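PDB 5SWV: pentafunctional AROM polypeptide from Schizosaccharomyces pombe, which probably catalyses five steps of the shikimate pathway, the part modelled here comprising its 3-dehydroquinate dehydratase and shikimate dehydrogenase regions. Local coordinates for residues Asn91-Leu102 with Trp118-His129; Met203-Arg211 with Ser227-Thr235. All coordinates share one frame; numbering follows the deposited sequence.

Both contacts belong to the type I dehydroquinase region, an eight-stranded parallel (beta/alpha)8 barrel. Contact 1 comes first along the chain and sits on the outer wall, where helices 94-106 and 120-128 flank strand 111-115 in sequence. Contact 2 follows, joining the segment that leaves strand 198-203 to the loop between strand 218-220 and helix 236-245. These are the last two strands of the barrel, where the sheet closes on itself. Contacts 1 and 2 have centres about 28 Å apart and nearest atoms about 14 Å apart, without touching. One packs the helical layer; the other shapes the C-terminal mouth of the strands, where barrel enzymes of this kind carry their active sites.

Contact 1. Residues Asn91-Leu102 with Trp118-His129; sequences NDKEEEAKELML and WSSETINILYQH
Glu94 and Trp118 run alongside each other, pointing opposite ways, where two neighbouring helices of the TIM barrel wall begin to run side by side. The helices are nearly parallel, their segment axes 11° apart and 10.3 Å at closest approach. Glu94 leaves its helix with CG anti to the backbone N (chi1 177°) and stays extended beyond it, which carries the carboxylate across to the N-terminus of helix 120-128. There it is held at both oxygens. OE1 takes hydrogen bonds from Ser119 OG and Thr122 OG1, each at 2.6 Å and both from the same face of the carboxylate, Ser119 on the syn side and Thr122 well above the plane. OE2 accepts from Ser119 N in a nearly straight bond, again from above the plane. Ser119 is also the N-cap, its OG accepting from Thr122 N, so the carboxylate binds the capping residue itself; the helix end would probably favour the negative charge.

The aliphatic part of Glu94 lies against the indole, CG 3.5 Å from Trp118 CE3, with the carboxylate almost perpendicular to the ring. Next along the helix, Ala97 CB meets Trp118 CZ2 obliquely at 3.5 Å. Met101 then brings its bent tip to the pyrrole side in an oblique Met-aromatic contact, while its CE also rests on Leu126 CD1. Met101 and Leu126 both reach Val114 of strand 111-115, so these two side chains pack the helix pair onto the strand beneath. On the outer side, Lys98 packs its CD against Thr122 OG1 and CG2, and that OG1 receives a water that Glu95 OE2 shares. Farthest along, Leu102 CD2 abuts His129 CB at 3.7 Å, and the imidazole ND1 turns back to donate to Ile125 O.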
loop_
_atom_site.group_PDB
_atom_site.type_symbol
_atom_site.label_atom_id
_atom_site.label_comp_id
_atom_site.label_asym_id
_atom_site.label_seq_id
_atom_site.Cartn_x
_atom_site.Cartn_y
_atom_site.Cartn_z
ATOM N N ASN A 91 -8.424 -15.823 29.552
ATOM C CA ASN A 91 -9.787 -15.303 29.649
ATOM C C ASN A 91 -10.099 -14.617 30.964
ATOM O O ASN A 91 -10.989 -13.773 30.998
ATOM C CB ASN A 91 -10.821 -16.416 29.438
ATOM C CG ASN A 91 -10.848 -16.914 28.014
ATOM O OD1 ASN A 91 -11.266 -16.204 27.105
ATOM N ND2 ASN A 91 -10.402 -18.142 27.814
ATOM N N ASP A 92 -9.408 -14.989 32.041
ATOM C CA ASP A 92 -9.750 -14.436 33.352
ATOM C C ASP A 92 -9.265 -12.997 33.529
ATOM O O ASP A 92 -9.730 -12.331 34.432
ATOM C CB ASP A 92 -9.357 -15.348 34.545
ATOM C CG ASP A 92 -7.913 -15.872 34.478
ATOM O OD1 ASP A 92 -7.001 -15.137 34.060
ATOM O OD2 ASP A 92 -7.679 -17.048 34.854
ATOM N N LYS A 93 -8.393 -12.515 32.637
ATOM C CA LYS A 93 -7.689 -11.247 32.809
ATOM C C LYS A 93 -8.271 -10.107 31.972
ATOM O O LYS A 93 -7.588 -9.484 31.161
ATOM C CB LYS A 93 -6.216 -11.469 32.508
ATOM C CG LYS A 93 -5.517 -12.105 33.686
ATOM C CD LYS A 93 -4.073 -12.458 33.369
ATOM C CE LYS A 93 -3.149 -12.160 34.550
ATOM N NZ LYS A 93 -3.647 -12.691 35.859
ATOM N N GLU A 94 -9.548 -9.833 32.207
ATOM C CA GLU A 94 -10.289 -8.839 31.448
ATOM C C GLU A 94 -9.797 -7.432 31.704
ATOM O O GLU A 94 -9.702 -6.634 30.766
ATOM C CB GLU A 94 -11.773 -8.924 31.780
ATOM C CG GLU A 94 -12.632 -7.884 31.085
ATOM C CD GLU A 94 -14.098 -8.085 31.368
ATOM O OE1 GLU A 94 -14.689 -7.246 32.064
ATOM O OE2 GLU A 94 -14.663 -9.085 30.904
ATOM N N GLU A 95 -9.504 -7.111 32.961
ATOM C CA GLU A 95 -9.059 -5.760 33.296
ATOM C C GLU A 95 -7.768 -5.413 32.541
ATOM O O GLU A 95 -7.607 -4.291 32.050
ATOM C CB GLU A 95 -8.910 -5.582 34.815
ATOM C CG GLU A 95 -10.224 -5.698 35.593
ATOM C CD GLU A 95 -11.375 -4.854 35.013
ATOM O OE1 GLU A 95 -11.249 -3.605 34.951
ATOM O OE2 GLU A 95 -12.418 -5.436 34.609
ATOM N N GLU A 96 -6.886 -6.395 32.399
ATOM C CA GLU A 96 -5.610 -6.184 31.728
ATOM C C GLU A 96 -5.789 -6.027 30.205
ATOM O O GLU A 96 -5.097 -5.234 29.556
ATOM C CB GLU A 96 -4.632 -7.315 32.065
ATOM C CG GLU A 96 -4.120 -7.323 33.507
ATOM C CD GLU A 96 -5.078 -7.902 34.571
ATOM O OE1 GLU A 96 -6.013 -8.703 34.275
ATOM O OE2 GLU A 96 -4.869 -7.548 35.758
ATOM N N ALA A 97 -6.736 -6.769 29.649
ATOM C CA ALA A 97 -7.117 -6.605 28.252
ATOM C C ALA A 97 -7.715 -5.232 27.996
ATOM O O ALA A 97 -7.338 -4.549 27.044
ATOM C CB ALA A 97 -8.109 -7.676 27.861
ATOM N N LYS A 98 -8.648 -4.830 28.857
ATOM C CA LYS A 98 -9.303 -3.513 28.743
ATOM C C LYS A 98 -8.294 -2.385 28.773
ATOM O O LYS A 98 -8.324 -1.506 27.913
ATOM C CB LYS A 98 -10.305 -3.328 29.868
ATOM C CG LYS A 98 -10.917 -1.943 29.968
ATOM C CD LYS A 98 -12.177 -1.970 30.824
ATOM C CE LYS A 98 -11.906 -2.264 32.295
ATOM N NZ LYS A 98 -11.512 -1.016 32.990
ATOM N N GLU A 99 -7.396 -2.443 29.753
ATOM C CA GLU A 99 -6.303 -1.491 29.856
ATOM C C GLU A 99 -5.513 -1.431 28.566
ATOM O O GLU A 99 -5.203 -0.343 28.102
ATOM C CB GLU A 99 -5.357 -1.853 30.987
ATOM C CG GLU A 99 -4.362 -0.750 31.320
ATOM C CD GLU A 99 -3.259 -1.177 32.285
ATOM O OE1 GLU A 99 -2.994 -2.406 32.418
ATOM O OE2 GLU A 99 -2.645 -0.264 32.901
ATOM N N LEU A 100 -5.193 -2.587 27.983
ATOM C CA LEU A 100 -4.411 -2.623 26.744
ATOM C C LEU A 100 -5.176 -2.034 25.568
ATOM O O LEU A 100 -4.611 -1.273 24.780
ATOM C CB LEU A 100 -3.922 -4.041 26.407
ATOM C CG LEU A 100 -2.650 -4.514 27.145
ATOM C CD1 LEU A 100 -2.532 -6.042 27.160
ATOM C CD2 LEU A 100 -1.391 -3.891 26.550
ATOM N N MET A 101 -6.453 -2.367 25.458
ATOM C CA MET A 101 -7.251 -1.891 24.333
ATOM C C MET A 101 -7.480 -0.380 24.405
ATOM O O MET A 101 -7.434 0.305 23.390
ATOM C CB MET A 101 -8.577 -2.671 24.233
ATOM C CG MET A 101 -8.388 -4.115 23.775
ATOM S SD MET A 101 -9.911 -5.078 23.644
ATOM C CE MET A 101 -10.234 -5.548 25.336
ATOM N N LEU A 102 -7.701 0.137 25.609
ATOM C CA LEU A 102 -7.808 1.581 25.819
ATOM C C LEU A 102 -6.562 2.316 25.376
ATOM O O LEU A 102 -6.635 3.379 24.757
ATOM C CB LEU A 102 -8.057 1.887 27.286
ATOM C CG LEU A 102 -9.466 1.582 27.792
ATOM C CD1 LEU A 102 -9.557 1.748 29.308
ATOM C CD2 LEU A 102 -10.512 2.437 27.091
ATOM N N TRP A 118 -16.038 -10.644 26.529
ATOM C CA TRP A 118 -15.776 -9.664 27.589
ATOM C C TRP A 118 -17.097 -9.105 28.141
ATOM O O TRP A 118 -18.103 -9.051 27.427
ATOM C CB TRP A 118 -14.936 -8.489 27.086
ATOM C CG TRP A 118 -13.587 -8.810 26.517
ATOM C CD1 TRP A 118 -13.122 -8.444 25.287
ATOM C CD2 TRP A 118 -12.515 -9.509 27.159
ATOM N NE1 TRP A 118 -11.828 -8.882 25.118
ATOM C CE2 TRP A 118 -11.437 -9.547 26.253
ATOM C CE3 TRP A 118 -12.363 -10.115 28.402
ATOM C CZ2 TRP A 118 -10.224 -10.170 26.553
ATOM C CZ3 TRP A 118 -11.149 -10.740 28.702
ATOM C CH2 TRP A 118 -10.101 -10.759 27.778
ATOM N N SER A 119 -17.094 -8.673 29.398
ATOM C CA SER A 119 -18.297 -8.133 30.017
ATOM C C SER A 119 -18.839 -6.946 29.226
ATOM O O SER A 119 -18.098 -6.230 28.551
ATOM C CB SER A 119 -18.027 -7.695 31.468
ATOM O OG SER A 119 -17.143 -6.590 31.521
ATOM N N SER A 120 -20.146 -6.757 29.318
ATOM C CA SER A 120 -20.805 -5.658 28.647
ATOM C C SER A 120 -20.352 -4.338 29.256
ATOM O O SER A 120 -20.316 -3.318 28.570
ATOM C CB SER A 120 -22.320 -5.813 28.745
ATOM O OG SER A 120 -22.729 -5.958 30.095
ATOM N N GLU A 121 -19.994 -4.362 30.536
ATOM C CA GLU A 121 -19.385 -3.209 31.178
ATOM C C GLU A 121 -18.102 -2.815 30.458
ATOM O O GLU A 121 -17.921 -1.645 30.114
ATOM C CB GLU A 121 -19.103 -3.464 32.677
ATOM C CG GLU A 121 -18.748 -2.183 33.460
ATOM C CD GLU A 121 -18.240 -2.429 34.872
ATOM O OE1 GLU A 121 -17.697 -1.481 35.479
ATOM O OE2 GLU A 121 -18.365 -3.567 35.370
ATOM N N THR A 122 -17.225 -3.789 30.228
ATOM C CA THR A 122 -15.936 -3.527 29.590
ATOM C C THR A 122 -16.129 -3.094 28.146
ATOM O O THR A 122 -15.482 -2.154 27.699
ATOM C CB THR A 122 -14.994 -4.741 29.693
ATOM O OG1 THR A 122 -14.514 -4.838 31.035
ATOM C CG2 THR A 122 -13.797 -4.618 28.758
ATOM N N ILE A 123 -17.031 -3.754 27.437
ATOM C CA ILE A 123 -17.275 -3.437 26.039
ATOM C C ILE A 123 -17.725 -1.993 25.887
ATOM O O ILE A 123 -17.232 -1.268 25.019
ATOM C CB ILE A 123 -18.333 -4.372 25.417
ATOM C CG1 ILE A 123 -17.778 -5.785 25.296
ATOM C CG2 ILE A 123 -18.731 -3.891 24.028
ATOM C CD1 ILE A 123 -18.845 -6.807 25.015
ATOM N N ASN A 124 -18.662 -1.592 26.740
ATOM C CA ASN A 124 -19.168 -0.221 26.773
ATOM C C ASN A 124 -18.085 0.815 27.089
ATOM O O ASN A 124 -17.945 1.818 26.387
ATOM C CB ASN A 124 -20.283 -0.128 27.810
ATOM C CG ASN A 124 -21.054 1.174 27.739
ATOM O OD1 ASN A 124 -21.351 1.693 26.667
ATOM N ND2 ASN A 124 -21.415 1.676 28.883
ATOM N N ILE A 125 -17.311 0.570 28.141
ATOM C CA ILE A 125 -16.186 1.444 28.457
ATOM C C ILE A 125 -15.248 1.608 27.253
ATOM O O ILE A 125 -14.792 2.712 26.974
ATOM C CB ILE A 125 -15.408 0.921 29.662
ATOM C CG1 ILE A 125 -16.237 1.123 30.929
ATOM C CG2 ILE A 125 -14.064 1.625 29.805
ATOM C CD1 ILE A 125 -15.787 0.259 32.097
ATOM N N LEU A 126 -14.954 0.518 26.550
ATOM C CA LEU A 126 -14.109 0.602 25.363
ATOM C C LEU A 126 -14.818 1.374 24.271
ATOM O O LEU A 126 -14.197 2.169 23.582
ATOM C CB LEU A 126 -13.719 -0.778 24.842
ATOM C CG LEU A 126 -12.839 -1.639 25.762
ATOM C CD1 LEU A 126 -12.837 -3.102 25.309
ATOM C CD2 LEU A 126 -11.420 -1.090 25.853
ATOM N N TYR A 127 -16.118 1.141 24.111
ATOM C CA TYR A 127 -16.926 1.900 23.143
ATOM C C TYR A 127 -16.916 3.399 23.466
ATOM O O TYR A 127 -16.624 4.215 22.597
ATOM C CB TYR A 127 -18.363 1.357 23.090
ATOM C CG TYR A 127 -19.301 2.187 22.254
ATOM C CD1 TYR A 127 -19.278 2.107 20.869
ATOM C CD2 TYR A 127 -20.214 3.062 22.851
ATOM C CE1 TYR A 127 -20.133 2.868 20.098
ATOM C CE2 TYR A 127 -21.075 3.828 22.082
ATOM C CZ TYR A 127 -21.022 3.723 20.709
ATOM O OH TYR A 127 -21.856 4.475 19.933
ATOM N N GLN A 128 -17.186 3.753 24.721
ATOM C CA GLN A 128 -17.169 5.159 25.143
ATOM C C GLN A 128 -15.831 5.864 24.839
ATOM O O GLN A 128 -15.831 7.047 24.568
ATOM C CB GLN A 128 -17.542 5.317 26.630
ATOM C CG GLN A 128 -18.959 4.879 27.025
ATOM C CD GLN A 128 -20.088 5.551 26.228
ATOM O OE1 GLN A 128 -19.983 6.699 25.818
ATOM N NE2 GLN A 128 -21.177 4.825 26.020
ATOM N N HIS A 129 -14.708 5.142 24.841
ATOM C CA HIS A 129 -13.395 5.752 24.608
ATOM C C HIS A 129 -12.839 5.552 23.205
ATOM O O HIS A 129 -11.682 5.853 22.967
ATOM C CB HIS A 129 -12.398 5.234 25.639
ATOM C CG HIS A 129 -12.734 5.628 27.043
ATOM N ND1 HIS A 129 -13.809 5.095 27.729
ATOM C CD2 HIS A 129 -12.153 6.519 27.882
ATOM C CE1 HIS A 129 -13.874 5.641 28.930
ATOM N NE2 HIS A 129 -12.881 6.508 29.049
HETATM O O HOH W 1 -14.742 -4.032 33.483
#

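Contact 2. Residues Met203-Arg211 with Ser227-Thr235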
loop_
_atom_site.group_PDB
_atom_site.type_symbol
_atom_site.label_atom_id
_atom_site.label_comp_id
_atom_site.label_asym_id
_atom_site.label_seq_id
_atom_site.Cartn_x
_atom_site.Cartn_y
_atom_site.Cartn_z
ATOM N N MET A 203 -13.421 -21.381 10.176
ATOM C CA MET A 203 -12.075 -21.909 10.279
ATOM C C MET A 203 -12.118 -23.436 10.179
ATOM O O MET A 203 -13.200 -24.033 10.115
ATOM C CB MET A 203 -11.383 -21.401 11.542
ATOM C CG MET A 203 -11.945 -21.865 12.881
ATOM S SD MET A 203 -11.156 -21.115 14.339
ATOM C CE MET A 203 -10.892 -19.419 13.851
ATOM N N GLY A 204 -10.942 -24.051 10.141
ATOM C CA GLY A 204 -10.813 -25.480 9.890
ATOM C C GLY A 204 -10.462 -25.694 8.438
ATOM O O GLY A 204 -10.820 -24.887 7.588
ATOM N N ARG A 205 -9.763 -26.789 8.149
ATOM C CA ARG A 205 -9.457 -27.172 6.767
ATOM C C ARG A 205 -10.707 -27.377 5.934
ATOM O O ARG A 205 -10.690 -27.091 4.742
ATOM C CB ARG A 205 -8.615 -28.439 6.718
ATOM C CG ARG A 205 -7.231 -28.248 7.306
ATOM C CD ARG A 205 -6.310 -29.446 7.074
ATOM N NE ARG A 205 -4.917 -29.003 6.990
ATOM C CZ ARG A 205 -4.399 -28.291 5.977
ATOM N NH1 ARG A 205 -3.123 -27.922 6.022
ATOM N NH2 ARG A 205 -5.136 -27.928 4.910
ATOM N N PHE A 206 -11.777 -27.876 6.555
ATOM C CA PHE A 206 -13.080 -27.991 5.881
ATOM C C PHE A 206 -13.700 -26.622 5.577
ATOM O O PHE A 206 -14.476 -26.487 4.638
ATOM C CB PHE A 206 -14.097 -28.778 6.719
ATOM C CG PHE A 206 -13.881 -30.278 6.770
ATOM C CD1 PHE A 206 -13.881 -31.050 5.604
ATOM C CD2 PHE A 206 -13.791 -30.939 8.008
ATOM C CE1 PHE A 206 -13.737 -32.438 5.670
ATOM C CE2 PHE A 206 -13.649 -32.325 8.076
ATOM C CZ PHE A 206 -13.619 -33.073 6.905
ATOM N N GLY A 207 -13.380 -25.611 6.385
ATOM C CA GLY A 207 -13.934 -24.259 6.227
ATOM C C GLY A 207 -13.384 -23.421 5.091
ATOM O O GLY A 207 -13.934 -22.367 4.775
ATOM N N GLN A 208 -12.322 -23.896 4.451
ATOM C CA GLN A 208 -11.542 -23.074 3.513
ATOM C C GLN A 208 -12.359 -22.426 2.385
ATOM O O GLN A 208 -12.082 -21.286 2.007
ATOM C CB GLN A 208 -10.344 -23.864 2.953
ATOM C CG GLN A 208 -9.293 -24.183 4.019
ATOM C CD GLN A 208 -8.062 -24.900 3.513
ATOM O OE1 GLN A 208 -7.274 -25.400 4.298
ATOM N NE2 GLN A 208 -7.892 -24.956 2.213
ATOM N N LEU A 209 -13.364 -23.123 1.863
ATOM C CA LEU A 209 -14.285 -22.489 0.910
ATOM C C LEU A 209 -14.849 -21.143 1.440
ATOM O O LEU A 209 -14.900 -20.152 0.692
ATOM C CB LEU A 209 -15.453 -23.423 0.559
ATOM C CG LEU A 209 -16.497 -22.865 -0.418
ATOM C CD1 LEU A 209 -15.904 -22.461 -1.759
ATOM C CD2 LEU A 209 -17.607 -23.869 -0.634
ATOM N N SER A 210 -15.280 -21.110 2.704
ATOM C CA SER A 210 -15.932 -19.923 3.236
ATOM C C SER A 210 -14.970 -18.737 3.325
ATOM O O SER A 210 -15.388 -17.608 3.142
ATOM C CB SER A 210 -16.560 -20.196 4.602
ATOM O OG SER A 210 -15.571 -20.394 5.614
ATOM N N ARG A 211 -13.692 -18.990 3.608
ATOM C CA ARG A 211 -12.655 -17.930 3.603
ATOM C C ARG A 211 -12.511 -17.322 2.213
ATOM O O ARG A 211 -12.442 -16.101 2.055
ATOM C CB ARG A 211 -11.275 -18.475 4.009
ATOM C CG ARG A 211 -11.134 -18.939 5.453
ATOM C CD ARG A 211 -9.774 -19.578 5.625
ATOM N NE ARG A 211 -9.472 -20.033 6.979
ATOM C CZ ARG A 211 -9.097 -19.260 7.995
ATOM N NH1 ARG A 211 -9.007 -17.938 7.862
ATOM N NH2 ARG A 211 -8.825 -19.821 9.168
ATOM N N SER A 227 3.590 -19.209 12.042
ATOM C CA SER A 227 2.471 -20.163 12.063
ATOM C C SER A 227 1.203 -19.528 11.527
ATOM O O SER A 227 1.131 -18.301 11.410
ATOM C CB SER A 227 2.216 -20.680 13.495
ATOM O OG SER A 227 2.097 -19.624 14.437
ATOM N N LYS A 228 0.216 -20.364 11.202
ATOM C CA LYS A 228 -1.119 -19.878 10.879
ATOM C C LYS A 228 -1.775 -19.418 12.152
ATOM O O LYS A 228 -1.560 -20.002 13.217
ATOM C CB LYS A 228 -1.991 -20.968 10.274
ATOM C CG LYS A 228 -1.505 -21.468 8.930
ATOM C CD LYS A 228 -2.331 -22.642 8.443
ATOM C CE LYS A 228 -1.625 -23.326 7.290
ATOM N NZ LYS A 228 -2.497 -24.388 6.730
ATOM N N ALA A 229 -2.579 -18.372 12.035
ATOM C CA ALA A 229 -3.363 -17.884 13.161
ATOM C C ALA A 229 -4.487 -18.847 13.521
ATOM O O ALA A 229 -4.855 -18.957 14.679
ATOM C CB ALA A 229 -3.930 -16.505 12.854
ATOM N N ALA A 230 -5.050 -19.516 12.527
ATOM C CA ALA A 230 -6.097 -20.496 12.772
ATOM C C ALA A 230 -6.140 -21.564 11.665
ATOM O O ALA A 230 -5.676 -21.316 10.556
ATOM C CB ALA A 230 -7.436 -19.787 12.899
ATOM N N PRO A 231 -6.697 -22.755 11.976
ATOM C CA PRO A 231 -6.746 -23.832 10.989
ATOM C C PRO A 231 -7.484 -23.414 9.729
ATOM O O PRO A 231 -8.575 -22.815 9.801
ATOM C CB PRO A 231 -7.525 -24.944 11.703
ATOM C CG PRO A 231 -7.414 -24.653 13.147
ATOM C CD PRO A 231 -7.359 -23.154 13.237
ATOM N N GLY A 232 -6.882 -23.723 8.589
ATOM C CA GLY A 232 -7.503 -23.466 7.308
ATOM C C GLY A 232 -7.068 -22.171 6.685
ATOM O O GLY A 232 -7.484 -21.853 5.587
ATOM N N GLN A 233 -6.214 -21.418 7.360
ATOM C CA GLN A 233 -5.835 -20.108 6.867
ATOM C C GLN A 233 -4.976 -20.223 5.627
ATOM O O GLN A 233 -4.113 -21.094 5.546
ATOM C CB GLN A 233 -5.066 -19.362 7.928
ATOM C CG GLN A 233 -4.796 -17.910 7.586
ATOM C CD GLN A 233 -4.148 -17.180 8.742
ATOM O OE1 GLN A 233 -3.485 -17.794 9.595
ATOM N NE2 GLN A 233 -4.337 -15.858 8.786
ATOM N N LEU A 234 -5.216 -19.311 4.690
ATOM C CA LEU A 234 -4.533 -19.265 3.404
ATOM C C LEU A 234 -3.590 -18.068 3.296
ATOM O O LEU A 234 -3.772 -17.077 3.978
ATOM C CB LEU A 234 -5.581 -19.148 2.303
ATOM C CG LEU A 234 -6.559 -20.311 2.175
ATOM C CD1 LEU A 234 -7.652 -19.995 1.152
ATOM C CD2 LEU A 234 -5.817 -21.597 1.804
ATOM N N THR A 235 -2.601 -18.174 2.416
ATOM C CA THR A 235 -1.761 -17.050 2.056
ATOM C C THR A 235 -2.493 -16.249 0.987
ATOM O O THR A 235 -3.505 -16.721 0.440
ATOM C CB THR A 235 -0.363 -17.472 1.548
ATOM O OG1 THR A 235 -0.467 -18.211 0.325
ATOM C CG2 THR A 235 0.364 -18.303 2.576
HETATM O O HOH W 2 -5.107 -23.869 4.868
#
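Arg211, in helix 208-213, points its CB at the loop that follows strand 218-220 and runs out fully extended from CG to NE, laying its head along the type II beta turn Ala230-Gln233. CD comes first, 3.2 Å from Gly232 O. NE is nearer still, 3.0 Å from Gly232 O, but its N-H points poorly for a hydrogen bond. CZ lies beneath Gln233 CA, which sits over the centre of one guanidinium face at 3.6 Å from CZ, and NH1 lies a little farther from the same Gln233 CA, at 4.0 Å. NH2 makes the directed bond: it donates to Pro231 O at 3.1 Å, with the oxygen in the guanidinium plane, while Ala230 CB lies at the same flat group's edge.

Pro231 O is gripped twice. Gly204 N donates to it at 2.7 Å, and the two donors approach from opposite faces of the carbonyl plane. The turn brings glycines close: Gly232 CA packs 3.6 Å from Gly204 O, and its positive phi suits the third position of a type II turn. Alongside, Gln208 lays CG on Gly232 O, and its OE1 accepts a hydrogen bond from a water that also donates to Gln233 O. Met203 CE touches Ala230 CB.

The contact joins the exit of strand 198-203 to the loop that follows strand 218-220, where Leu234 is backbone-bonded to Thr221. The in-plane bond to Pro231 O, together with the cover of Gln233 CA over one face, probably helps fix the tilt and rotation of the Arg211 guanidinium.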